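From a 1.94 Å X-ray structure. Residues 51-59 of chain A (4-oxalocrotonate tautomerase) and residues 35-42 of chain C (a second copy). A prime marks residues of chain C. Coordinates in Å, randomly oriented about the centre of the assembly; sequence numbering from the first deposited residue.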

# COMPACT_ATOMS: atom_id res chain seq x y z
N TRP A 51 -13.81 4.80 4.49
CA TRP A 51 -14.03 3.46 3.93
C TRP A 51 -15.44 3.35 3.40
O TRP A 51 -16.40 3.72 4.08
N ALA A 52 -15.57 2.83 2.19
CA ALA A 52 -16.89 2.72 1.59
C ALA A 52 -17.07 1.39 0.87
O ALA A 52 -16.11 0.80 0.35
N ALA A 53 -18.32 0.93 0.83
CA ALA A 53 -18.69 -0.31 0.17
C ALA A 53 -20.02 -0.02 -0.49
O ALA A 53 -20.90 0.58 0.13
N GLY A 54 -20.17 -0.42 -1.74
CA GLY A 54 -21.43 -0.15 -2.40
C GLY A 54 -21.72 1.33 -2.53
O GLY A 54 -22.88 1.74 -2.50
N GLY A 55 -20.67 2.13 -2.64
CA GLY A 55 -20.81 3.56 -2.83
C GLY A 55 -21.23 4.35 -1.60
O GLY A 55 -21.52 5.53 -1.70
N VAL A 56 -21.24 3.72 -0.45
CA VAL A 56 -21.64 4.39 0.77
C VAL A 56 -20.53 4.35 1.81
O VAL A 56 -20.05 3.28 2.13
N LEU A 57 -20.14 5.52 2.32
CA LEU A 57 -19.13 5.59 3.38
C LEU A 57 -19.77 5.09 4.67
O LEU A 57 -20.95 5.34 4.92
N PHE A 58 -18.99 4.39 5.50
CA PHE A 58 -19.51 3.88 6.77
C PHE A 58 -20.01 5.03 7.64
O PHE A 58 -20.93 4.87 8.44
N SER A 59 -19.41 6.21 7.49
CA SER A 59 -19.84 7.36 8.28
C SER A 59 -21.27 7.79 7.91
O SER A 59 -22.07 8.09 8.80
N PRO C 35 -20.15 -6.20 -9.50
CA PRO C 35 -21.37 -5.83 -8.77
C PRO C 35 -21.12 -4.52 -8.03
O PRO C 35 -20.13 -4.38 -7.31
N TYR C 36 -22.03 -3.57 -8.20
CA TYR C 36 -21.93 -2.25 -7.57
C TYR C 36 -21.71 -2.37 -6.06
O TYR C 36 -20.93 -1.61 -5.48
N GLU C 37 -22.38 -3.33 -5.44
CA GLU C 37 -22.26 -3.51 -4.01
C GLU C 37 -20.91 -4.04 -3.56
O GLU C 37 -20.56 -3.92 -2.38
N GLU C 38 -20.16 -4.63 -4.48
CA GLU C 38 -18.85 -5.22 -4.17
C GLU C 38 -17.69 -4.27 -4.33
O GLU C 38 -16.56 -4.61 -3.97
N VAL C 39 -17.93 -3.10 -4.90
CA VAL C 39 -16.85 -2.14 -5.09
C VAL C 39 -16.54 -1.46 -3.77
O VAL C 39 -17.43 -0.93 -3.10
N ARG C 40 -15.26 -1.47 -3.40
CA ARG C 40 -14.82 -0.86 -2.16
C ARG C 40 -13.91 0.31 -2.48
O ARG C 40 -13.16 0.27 -3.46
N VAL C 41 -13.99 1.35 -1.66
CA VAL C 41 -13.16 2.52 -1.86
C VAL C 41 -12.56 2.85 -0.51
O VAL C 41 -13.26 2.84 0.50
N ILE C 42 -11.25 3.10 -0.49
CA ILE C 42 -10.61 3.51 0.74
C ILE C 42 -9.91 4.83 0.44
O ILE C 42 -9.29 5.02 -0.61

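What does Arg40′, the residue with the largest covered area, do with its long side chain? Strand 39-42 of chain C runs antiparallel to strand 51-53, and Arg40′ shares a sheet face with Trp51, Ala53 and Ile42′. Chi1, chi2 and chi3 are all m, which folds the chain back so that its end comes nearer to chain A. The CB of Ala53 sits over one face of the guanidinium, 3.1 Å from Arg40′ NH2. Phe58, chi1 m, presents its ring edge, with CZ 4.0 Å from Arg40′ NH1. Neither NE nor NH1 of Arg40′ finds a polar partner in the model.

How does Trp51 meet this arginine? With chi1 at -145°, between wells, and chi2 near 0°, its indole places one face under Arg40′ NH1, which lies 4.1 Å from Trp51 CZ2; any cation-pi attraction is weak at most. Trp51 CD1 also packs 4.1 Å from Ile42′ CB (t, t). On the opposite face of the sheet, Ala52 CB lies 4.3 Å from CB of Val41′, a t rotamer, above paired backbone hydrogen bonds: Ala52 N to Val41′ O, 2.9 Å, and Val41′ N to Ala52 O, 3.0 Å.

Why does Gly54 bury so much surface without a side chain? It lies in a type I' turn, its positive phi suits glycine, and a CB would clash with Glu37′ OE2. Tyr36′ (chi1 t) brings CE1 within 3.1 Å of Gly54 O, and a CB on Gly55 would clash with Tyr36′ OH, while Gly54 N donates to Val39′ O at 3.1 Å.

Where does water enter? Water 1 donates to Gly54 O (2.6 Å from its O) and to Glu37′ OE1 (3.0 Å from its O), bridging the turn to this m, m glutamate. Water 2 accepts from Gly55 N (2.9 Å to its O) and donates to Val39′ O (2.8 Å from its O).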

# COMPACT_ATOMS: atom_id res chain seq x y z
CB TRP A 51 -13.81 2.39 5.01
CG TRP A 51 -13.19 1.11 4.44
CD1 TRP A 51 -12.86 0.86 3.13
CD2 TRP A 51 -12.81 -0.07 5.16
NE1 TRP A 51 -12.31 -0.39 2.99
CE2 TRP A 51 -12.26 -0.99 4.23
CE3 TRP A 51 -12.88 -0.45 6.51
CZ2 TRP A 51 -11.79 -2.25 4.59
CZ3 TRP A 51 -12.40 -1.71 6.87
CH2 TRP A 51 -11.87 -2.59 5.92
CB ALA A 52 -17.09 3.86 0.63
CB ALA A 53 -18.85 -1.44 1.18
CB VAL A 56 -22.89 3.70 1.40
CG1 VAL A 56 -23.26 4.38 2.72
CG2 VAL A 56 -24.06 3.73 0.43
CB LEU A 57 -18.70 7.04 3.60
CG LEU A 57 -17.80 7.71 2.57
CD1 LEU A 57 -17.76 9.20 2.85
CD2 LEU A 57 -16.40 7.11 2.64
CB PHE A 58 -18.41 3.10 7.51
CG PHE A 58 -18.15 1.72 6.95
CD1 PHE A 58 -19.11 0.72 7.04
CD2 PHE A 58 -16.94 1.43 6.32
CE1 PHE A 58 -18.88 -0.56 6.51
CE2 PHE A 58 -16.69 0.16 5.78
CZ PHE A 58 -17.66 -0.84 5.88
CB SER A 59 -18.87 8.53 8.10
OG SER A 59 -18.70 8.85 6.73
CB PRO C 35 -21.57 -7.00 -7.81
CG PRO C 35 -20.98 -8.17 -8.56
CD PRO C 35 -19.72 -7.57 -9.14
CB TYR C 36 -23.21 -1.45 -7.86
CG TYR C 36 -23.25 -0.05 -7.30
CD1 TYR C 36 -23.67 0.19 -5.99
CD2 TYR C 36 -22.88 1.05 -8.09
CE1 TYR C 36 -23.74 1.48 -5.47
CE2 TYR C 36 -22.95 2.36 -7.59
CZ TYR C 36 -23.37 2.56 -6.29
OH TYR C 36 -23.43 3.84 -5.79
CB GLU C 37 -23.37 -4.44 -3.50
CG GLU C 37 -24.75 -3.78 -3.48
CD GLU C 37 -24.85 -2.64 -2.47
OE1 GLU C 37 -25.81 -1.84 -2.55
OE2 GLU C 37 -23.97 -2.55 -1.58
CB GLU C 38 -18.59 -6.44 -5.06
CG GLU C 38 -19.59 -7.56 -4.88
CD GLU C 38 -19.49 -8.18 -3.51
OE1 GLU C 38 -20.51 -8.74 -3.04
OE2 GLU C 38 -18.40 -8.12 -2.91
CB VAL C 39 -17.22 -1.10 -6.14
CG1 VAL C 39 -16.04 -0.14 -6.39
CG2 VAL C 39 -17.62 -1.80 -7.42
CB ARG C 40 -14.04 -1.87 -1.31
CG ARG C 40 -14.72 -3.22 -1.16
CD ARG C 40 -15.86 -3.21 -0.16
NE ARG C 40 -15.38 -3.08 1.22
CZ ARG C 40 -16.09 -3.42 2.29
NH1 ARG C 40 -15.58 -3.26 3.51
NH2 ARG C 40 -17.31 -3.93 2.15
CB VAL C 41 -13.98 3.77 -2.30
CG1 VAL C 41 -13.05 4.97 -2.47
CG2 VAL C 41 -14.73 3.50 -3.61
CB ILE C 42 -9.61 2.45 1.24
CG1 ILE C 42 -8.77 3.03 2.38
CG2 ILE C 42 -8.68 2.01 0.12
CD1 ILE C 42 -8.02 1.98 3.17
O HOH W 1 -25.36 1.10 -2.18
O HOH W 2 -17.83 1.78 -2.79